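Long-range contacts in putative carboxymuconolactone decarboxylase (Burkholderia xenovorans, PDB 2QEU), which is of unproven function but belongs to the carboxymuconolactone decarboxylase family of the AhpD-like clan, for which a peroxiredoxin activity is generally inferred: residues 20-25 and 50-54; 65-70 and 91-97. The contacts are given in a common frame with arbitrary orientation. Where two conformers were deposited one is given. Numbering follows the deposited sequence.

Contact 1 (20-25 and 50-54)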
ATOM      1  N   HIS B  20      14.525  24.475  13.868  1.00 19.98           N
ATOM      2  CA  HIS B  20      13.264  23.846  13.480  1.00 20.42           C
ATOM      3  C   HIS B  20      13.098  22.464  14.127  1.00 19.66           C
ATOM      4  O   HIS B  20      12.068  22.180  14.748  1.00 18.41           O
ATOM      5  CB  HIS B  20      13.135  23.723  11.945  1.00 22.08           C
ATOM      6  CG  HIS B  20      12.012  22.824  11.515  1.00 23.06           C
ATOM      7  ND1 HIS B  20      10.686  23.120  11.759  1.00 16.01           N
ATOM      8  CD2 HIS B  20      12.020  21.621  10.894  1.00 21.04           C
ATOM      9  CE1 HIS B  20       9.926  22.145  11.291  1.00 16.90           C
ATOM     10  NE2 HIS B  20      10.709  21.225  10.755  1.00 20.99           N
ATOM     11  N   TYR B  21      14.102  21.602  13.966  1.00 18.48           N
ATOM     12  CA  TYR B  21      13.995  20.234  14.470  1.00 17.43           C
ATOM     13  C   TYR B  21      14.017  20.163  16.000  1.00 17.69           C
ATOM     14  O   TYR B  21      13.307  19.339  16.591  1.00 16.88           O
ATOM     15  CB  TYR B  21      15.051  19.328  13.836  1.00 18.42           C
ATOM     16  CG  TYR B  21      14.789  19.049  12.369  1.00 17.38           C
ATOM     17  CD1 TYR B  21      13.757  18.202  11.995  1.00 18.22           C
ATOM     18  CD2 TYR B  21      15.566  19.633  11.357  1.00 16.85           C
ATOM     19  CE1 TYR B  21      13.494  17.944  10.678  1.00 15.46           C
ATOM     20  CE2 TYR B  21      15.321  19.367  10.016  1.00 13.16           C
ATOM     21  CZ  TYR B  21      14.266  18.496   9.677  1.00 17.51           C
ATOM     22  OH  TYR B  21      13.933  18.166   8.359  1.00 15.36           O
ATOM     23  N   GLU B  22      14.793  21.028  16.655  0.50 18.15           N
ATOM     24  CA  GLU B  22      14.780  21.023  18.109  0.50 19.18           C
ATOM     25  C   GLU B  22      13.413  21.462  18.624  0.50 18.53           C
ATOM     26  O   GLU B  22      12.865  20.850  19.543  0.50 20.25           O
ATOM     27  CB  GLU B  22      15.882  21.920  18.676  0.50 20.43           C
ATOM     28  CG  GLU B  22      17.309  21.418  18.387  0.50 26.94           C
ATOM     29  CD  GLU B  22      17.653  20.091  19.052  0.50 23.22           C
ATOM     30  OE1 GLU B  22      16.950  19.672  19.995  0.50 36.33           O
ATOM     31  OE2 GLU B  22      18.648  19.474  18.639  0.50 24.38           O
ATOM     32  N   SER B  23      12.859  22.507  18.011  1.00 16.48           N
ATOM     33  CA  SER B  23      11.581  23.064  18.420  1.00 18.24           C
ATOM     34  C   SER B  23      10.448  22.092  18.159  1.00 18.95           C
ATOM     35  O   SER B  23       9.650  21.767  19.049  1.00 19.21           O
ATOM     36  CB  SER B  23      11.330  24.350  17.639  1.00 19.45           C
ATOM     37  OG  SER B  23      10.091  24.924  17.989  1.00 30.60           O
ATOM     38  N   ASP B  24      10.425  21.591  16.937  1.00 16.42           N
ATOM     39  CA  ASP B  24       9.318  20.761  16.504  1.00 17.83           C
ATOM     40  C   ASP B  24       9.382  19.355  17.055  1.00 18.11           C
ATOM     41  O   ASP B  24       8.341  18.813  17.511  1.00 16.28           O
ATOM     42  CB  ASP B  24       9.273  20.685  14.991  1.00 15.89           C
ATOM     43  CG  ASP B  24       7.989  20.061  14.512  1.00 16.78           C
ATOM     44  OD1 ASP B  24       6.903  20.640  14.833  1.00 11.64           O
ATOM     45  OD2 ASP B  24       8.107  19.006  13.858  1.00 16.01           O
HETATM   46  N   MSE B  25      10.593  18.782  17.007  1.00 16.06           N
HETATM   47  CA  MSE B  25      10.828  17.356  17.287  1.00 17.10           C
HETATM   48  C   MSE B  25      11.740  17.013  18.457  1.00 17.90           C
HETATM   49  O   MSE B  25      11.894  15.828  18.787  1.00 22.11           O
HETATM   50  CB  MSE B  25      11.365  16.653  16.011  1.00 17.30           C
HETATM   51  CG  MSE B  25      10.443  16.779  14.813  1.00 18.81           C
HETATM   52 SE   MSE B  25       8.921  15.526  14.955  0.75 18.57          SE
HETATM   53  CE  MSE B  25       9.774  13.927  14.227  1.00 15.21           C
ATOM     54  N   ARG B  50       9.204  21.050   5.203  1.00 10.40           N
ATOM     55  CA  ARG B  50       8.735  20.632   6.537  1.00 12.85           C
ATOM     56  C   ARG B  50       8.457  21.828   7.437  1.00 13.66           C
ATOM     57  O   ARG B  50       7.498  21.852   8.196  1.00 14.53           O
ATOM     58  CB  ARG B  50       9.831  19.798   7.207  1.00 15.25           C
ATOM     59  CG  ARG B  50       9.335  18.903   8.270  1.00 15.33           C
ATOM     60  CD  ARG B  50      10.479  18.206   8.933  1.00 19.49           C
ATOM     61  NE  ARG B  50       9.948  17.160   9.786  1.00 19.93           N
ATOM     62  CZ  ARG B  50       9.542  17.351  11.035  1.00 14.19           C
ATOM     63  NH1 ARG B  50       9.661  18.535  11.633  1.00 15.56           N
ATOM     64  NH2 ARG B  50       9.028  16.335  11.696  1.00 17.10           N
ATOM     65  N   THR B  51       9.338  22.811   7.343  1.00 13.55           N
ATOM     66  CA  THR B  51       9.258  24.008   8.163  1.00 12.02           C
ATOM     67  C   THR B  51       7.985  24.788   7.906  1.00 13.93           C
ATOM     68  O   THR B  51       7.334  25.228   8.872  1.00 13.32           O
ATOM     69  CB  THR B  51      10.507  24.888   7.962  1.00 11.65           C
ATOM     70  OG1 THR B  51      11.652  24.096   8.301  1.00 15.06           O
ATOM     71  CG2 THR B  51      10.435  26.113   8.811  1.00 10.31           C
ATOM     72  N   THR B  52       7.616  24.942   6.632  1.00  9.84           N
ATOM     73  CA  THR B  52       6.346  25.601   6.290  1.00 11.40           C
ATOM     74  C   THR B  52       5.157  24.716   6.726  1.00 11.17           C
ATOM     75  O   THR B  52       4.201  25.185   7.391  1.00 11.99           O
ATOM     76  CB  THR B  52       6.263  26.009   4.800  1.00 15.44           C
ATOM     77  OG1 THR B  52       4.993  26.627   4.548  1.00 17.04           O
ATOM     78  CG2 THR B  52       6.404  24.849   3.896  1.00 13.88           C
HETATM   79  N   MSE B  53       5.251  23.422   6.439  1.00  8.98           N
HETATM   80  CA  MSE B  53       4.110  22.546   6.733  1.00  8.71           C
HETATM   81  C   MSE B  53       3.791  22.458   8.222  1.00 10.24           C
HETATM   82  O   MSE B  53       2.628  22.395   8.591  1.00  8.67           O
HETATM   83  CB  MSE B  53       4.365  21.162   6.205  1.00  8.52           C
HETATM   84  CG  MSE B  53       4.222  21.060   4.704  1.00  7.18           C
HETATM   85 SE   MSE B  53       4.709  19.233   4.211  0.75 13.62          SE
HETATM   86  CE  MSE B  53       4.263  19.270   2.361  1.00 11.02           C
ATOM     87  N   LEU B  54       4.822  22.539   9.063  1.00  9.72           N
ATOM     88  CA  LEU B  54       4.671  22.370  10.499  1.00  8.68           C
ATOM     89  C   LEU B  54       4.783  23.720  11.257  1.00 10.39           C
ATOM     90  O   LEU B  54       4.995  23.777  12.478  1.00  9.26           O
ATOM     91  CB  LEU B  54       5.688  21.325  10.978  1.00 11.87           C
ATOM     92  CG  LEU B  54       5.271  19.902  10.680  1.00 11.58           C
ATOM     93  CD1 LEU B  54       6.401  18.870  10.888  1.00 13.01           C
ATOM     94  CD2 LEU B  54       4.034  19.520  11.505  1.00 12.82           C
TER
HETATM   95  O   HOH W   1       6.754  23.280  14.434  1.00 21.31           O
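Four side chains on the last turns of helix 10-25 surround Arg-50, which enters the hole between His-20, Tyr-21, Asp-24 and Met-25 as a knob from the end of helix 40-53. His-20 comes first: its imidazole, flat enough to lie against a backbone, takes Thr-51 CA over its face, 4.0 Å from the ring centroid, in a CH-pi contact. Tyr-21 lays CE1 3.5 Å from Arg-50 CD and over a face of the guanidinium, while its hydroxyl bonds Ser-47. One turn beyond His-20, Asp-24 OD2 accepts a hydrogen bond from Arg-50 NH1 (2.8 Å) and so forms a salt bridge; its OD1, hydrogen-bonded to His-69, also receives water 1 (2.7 Å), which donates equally to Leu-54 O (2.7 Å), a carbonyl just past the end of helix 40-53. Met-25 closes the row, bringing SE to 3.4 Å from Arg-50 NH2. Such surroundings suit a buried arginine: a carboxylate for its charge and an aromatic ring over one face of its flat group, with the selenomethionine atom SE of Met-25 at the edge. Arg-50 NH2 also hydrogen-bonds a citric acid molecule, probably from the crystallisation liquor, so the residue may line a pocket able to take a carboxylate.

Contact 2 (65-70 and 91-97)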
ATOM      1  N   LEU B  65      -0.675  23.020  16.098  1.00 10.39           N
ATOM      2  CA  LEU B  65       0.483  22.136  15.937  1.00  9.26           C
ATOM      3  C   LEU B  65       0.233  20.737  16.501  1.00  8.77           C
ATOM      4  O   LEU B  65       0.678  19.749  15.923  1.00  9.15           O
ATOM      5  CB  LEU B  65       1.715  22.725  16.619  1.00  9.82           C
ATOM      6  CG  LEU B  65       3.087  22.094  16.395  1.00 10.82           C
ATOM      7  CD1 LEU B  65       3.392  21.895  14.889  1.00 10.81           C
ATOM      8  CD2 LEU B  65       4.170  22.940  17.088  1.00 12.49           C
ATOM      9  N   LYS B  66      -0.440  20.674  17.642  1.00  9.17           N
ATOM     10  CA  LYS B  66      -0.775  19.371  18.215  1.00 10.20           C
ATOM     11  C   LYS B  66      -1.565  18.472  17.253  1.00 10.32           C
ATOM     12  O   LYS B  66      -1.348  17.234  17.185  1.00  9.60           O
ATOM     13  CB  LYS B  66      -1.522  19.528  19.522  1.00  8.86           C
ATOM     14  CG  LYS B  66      -2.832  20.291  19.457  1.00  6.92           C
ATOM     15  CD  LYS B  66      -3.343  20.468  20.926  1.00 11.72           C
ATOM     16  CE  LYS B  66      -4.592  21.315  20.985  1.00 15.23           C
ATOM     17  NZ  LYS B  66      -5.022  21.651  22.358  1.00 12.35           N
ATOM     18  N   TYR B  67      -2.475  19.086  16.496  1.00  9.33           N
ATOM     19  CA  TYR B  67      -3.277  18.336  15.512  1.00  7.87           C
ATOM     20  C   TYR B  67      -2.514  18.008  14.219  1.00  8.32           C
ATOM     21  O   TYR B  67      -2.737  16.951  13.610  1.00  9.10           O
ATOM     22  CB  TYR B  67      -4.608  19.048  15.240  1.00  7.13           C
ATOM     23  CG  TYR B  67      -5.451  19.137  16.494  1.00  9.60           C
ATOM     24  CD1 TYR B  67      -5.623  18.037  17.343  1.00 11.29           C
ATOM     25  CD2 TYR B  67      -6.039  20.331  16.871  1.00 12.15           C
ATOM     26  CE1 TYR B  67      -6.353  18.140  18.541  1.00 11.09           C
ATOM     27  CE2 TYR B  67      -6.777  20.443  18.031  1.00 14.95           C
ATOM     28  CZ  TYR B  67      -6.944  19.368  18.870  1.00 11.96           C
ATOM     29  OH  TYR B  67      -7.671  19.534  20.034  1.00 16.55           O
ATOM     30  N   LYS B  68      -1.581  18.898  13.834  1.00  7.34           N
ATOM     31  CA  LYS B  68      -0.665  18.605  12.756  1.00  9.02           C
ATOM     32  C   LYS B  68       0.114  17.326  13.059  1.00  8.53           C
ATOM     33  O   LYS B  68       0.185  16.411  12.249  1.00  8.67           O
ATOM     34  CB  LYS B  68       0.305  19.744  12.513  1.00  9.68           C
ATOM     35  CG  LYS B  68      -0.352  21.012  11.982  1.00  5.89           C
ATOM     36  CD  LYS B  68       0.698  22.007  11.416  1.00  8.83           C
ATOM     37  CE  LYS B  68      -0.003  23.160  10.761  1.00 12.71           C
ATOM     38  NZ  LYS B  68       0.953  24.164  10.286  1.00  8.80           N
ATOM     39  N   HIS B  69       0.704  17.280  14.248  1.00  8.06           N
ATOM     40  CA  HIS B  69       1.419  16.062  14.640  1.00  7.29           C
ATOM     41  C   HIS B  69       0.537  14.848  14.875  1.00  9.04           C
ATOM     42  O   HIS B  69       0.965  13.736  14.560  1.00  8.92           O
ATOM     43  CB  HIS B  69       2.317  16.328  15.821  1.00  8.79           C
ATOM     44  CG  HIS B  69       3.556  17.072  15.468  1.00 12.02           C
ATOM     45  ND1 HIS B  69       4.624  16.490  14.822  1.00  9.42           N
ATOM     46  CD2 HIS B  69       3.886  18.367  15.662  1.00  8.95           C
ATOM     47  CE1 HIS B  69       5.570  17.398  14.642  1.00  9.90           C
ATOM     48  NE2 HIS B  69       5.155  18.549  15.154  1.00 13.55           N
ATOM     49  N   LEU B  70      -0.695  15.036  15.340  1.00  8.48           N
ATOM     50  CA  LEU B  70      -1.630  13.920  15.398  1.00  6.75           C
ATOM     51  C   LEU B  70      -1.880  13.332  13.997  1.00  4.78           C
ATOM     52  O   LEU B  70      -1.899  12.122  13.847  1.00  8.40           O
ATOM     53  CB  LEU B  70      -2.937  14.335  16.054  1.00  8.21           C
ATOM     54  CG  LEU B  70      -3.985  13.220  16.161  1.00  5.92           C
ATOM     55  CD1 LEU B  70      -3.476  12.034  16.929  1.00  5.39           C
ATOM     56  CD2 LEU B  70      -5.241  13.828  16.795  1.00  7.77           C
ATOM     57  N   ALA B  91       6.062  14.946  19.932  1.00 11.72           N
ATOM     58  CA  ALA B  91       5.865  16.304  19.415  1.00 10.50           C
ATOM     59  C   ALA B  91       4.426  16.802  19.689  1.00  9.89           C
ATOM     60  O   ALA B  91       4.222  17.907  20.208  1.00  7.94           O
ATOM     61  CB  ALA B  91       6.202  16.350  17.906  1.00  8.59           C
ATOM     62  N   ALA B  92       3.432  15.969  19.361  1.00  9.37           N
ATOM     63  CA  ALA B  92       2.039  16.365  19.540  1.00 10.42           C
ATOM     64  C   ALA B  92       1.773  16.709  21.008  1.00  8.19           C
ATOM     65  O   ALA B  92       1.057  17.673  21.320  1.00  7.65           O
ATOM     66  CB  ALA B  92       1.043  15.250  19.022  1.00  7.75           C
HETATM   67  N   MSE B  93       2.288  15.864  21.907  1.00  8.89           N
HETATM   68  CA  MSE B  93       1.996  15.985  23.336  1.00 11.64           C
HETATM   69  C   MSE B  93       2.767  17.154  23.931  1.00 11.14           C
HETATM   70  O   MSE B  93       2.252  17.885  24.784  1.00  7.95           O
HETATM   71  CB  MSE B  93       2.304  14.679  24.058  1.00 10.80           C
HETATM   72  CG  MSE B  93       1.260  13.619  23.753  1.00 11.85           C
HETATM   73 SE   MSE B  93       1.581  11.911  24.542  0.75 10.49          SE
HETATM   74  CE  MSE B  93       1.453  12.425  26.476  1.00  9.37           C
ATOM     75  N   ASN B  94       3.981  17.365  23.429  1.00  9.48           N
ATOM     76  CA  ASN B  94       4.711  18.585  23.761  1.00  9.27           C
ATOM     77  C   ASN B  94       3.928  19.831  23.378  1.00  8.75           C
ATOM     78  O   ASN B  94       4.037  20.864  24.084  1.00 10.09           O
ATOM     79  CB  ASN B  94       6.124  18.587  23.141  1.00 10.12           C
ATOM     80  CG  ASN B  94       7.128  17.774  23.941  1.00 11.78           C
ATOM     81  OD1 ASN B  94       6.996  17.635  25.161  1.00 16.46           O
ATOM     82  ND2 ASN B  94       8.164  17.279  23.274  1.00  6.38           N
ATOM     83  N   ALA B  95       3.173  19.773  22.285  1.00 10.84           N
ATOM     84  CA  ALA B  95       2.356  20.886  21.819  1.00  9.49           C
ATOM     85  C   ALA B  95       0.938  20.902  22.431  1.00  9.08           C
ATOM     86  O   ALA B  95       0.084  21.718  22.056  1.00 11.93           O
ATOM     87  CB  ALA B  95       2.317  20.903  20.252  1.00 11.08           C
ATOM     88  N   GLY B  96       0.660  19.994  23.358  1.00 11.27           N
ATOM     89  CA  GLY B  96      -0.577  20.038  24.128  1.00  9.86           C
ATOM     90  C   GLY B  96      -1.588  18.950  23.871  1.00  9.45           C
ATOM     91  O   GLY B  96      -2.648  18.945  24.465  1.00 10.07           O
ATOM     92  N   LEU B  97      -1.287  18.005  22.979  1.00  8.05           N
ATOM     93  CA  LEU B  97      -2.270  16.963  22.725  1.00  8.18           C
ATOM     94  C   LEU B  97      -2.418  16.069  23.946  1.00  9.64           C
ATOM     95  O   LEU B  97      -1.430  15.709  24.552  1.00 10.04           O
ATOM     96  CB  LEU B  97      -1.825  16.100  21.557  1.00  6.15           C
ATOM     97  CG  LEU B  97      -2.928  15.181  20.966  1.00  8.65           C
ATOM     98  CD1 LEU B  97      -3.831  15.948  20.020  1.00 12.26           C
ATOM     99  CD2 LEU B  97      -2.305  13.911  20.322  1.00  8.12           C
TER
HETATM  100  O   HOH W   2      -0.674  22.918  19.469  1.00 16.70           O
HETATM  101  O   HOH W   3      -5.405  19.070  23.701  1.00 18.82           O
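Lys-66 and Ala-92 bring the backbones of two successive helices within 4.3 Å, CA to CA, where the first turn of helix 65-79 meets the last turn of helix 82-94. So close an approach depends on small residues: Ala-92 CB rests 3.6 Å from Lys-66 O and 3.6 Å from His-69 CB, where a larger side chain would push the helices apart. Helix 82-94 then ends in a Schellman motif. Gly-96 takes a positive phi of 111°, at which a CB would jam against the preceding carbonyl, and Leu-97 N bonds back to Ala-92 O (2.9 Å) as Gly-96 N does to Met-93 O (3.0 Å).

Past this turn, Leu-97 reaches in among the apolar groups of the other helix, with CD1 3.7 Å from Tyr-67 CE1 and CD2 4.1 Å from Leu-70 CD1. Ala-95 CB meets Leu-65 CB at 4.1 Å. Lys-66 lays its aliphatic chain along the turn, CD 3.7 Å from Gly-96 C, so that its amine reaches water. Ala-91 CB sits over the His-69 ring, 3.4 Å from the centroid and 9° off the normal, a CH-pi contact.

No direct hydrogen bond joins the segments. Water 2 links Lys-66 N to Ala-95 O (2.9 and 3.0 Å), and water 3 links Lys-66 NZ to Gly-96 O (both 2.9 Å). The helices therefore adhere through apolar fit, while water satisfies the polar groups that a helix start and a helix end leave over and the amine of Lys-66; the ring of His-69, packed under the methyl of Ala-91, is fixed by hydrogen bonds of both nitrogens, to Asp-24 and His-88.

From the N terminus, helix 10-25 runs into helix 30-38 and then helix 40-53, whose end returns to helix 10-25 at contact 1 and closes a loop of 24 intervening residues. The chain next passes to helix 65-79 and turns back along helix 82-94, closing a second loop at contact 2. The loops follow in series, neither nesting nor crossing, yet the contacts touch: Asp-24 OD1 lies 2.7 Å from His-69 NE2, a probable hydrogen bond, as is Met-53 O to Lys-68 NZ at 3.0 Å. The N-terminal helices are thereby tied to the 65-94 helix pair, and both contacts also reach a second subunit.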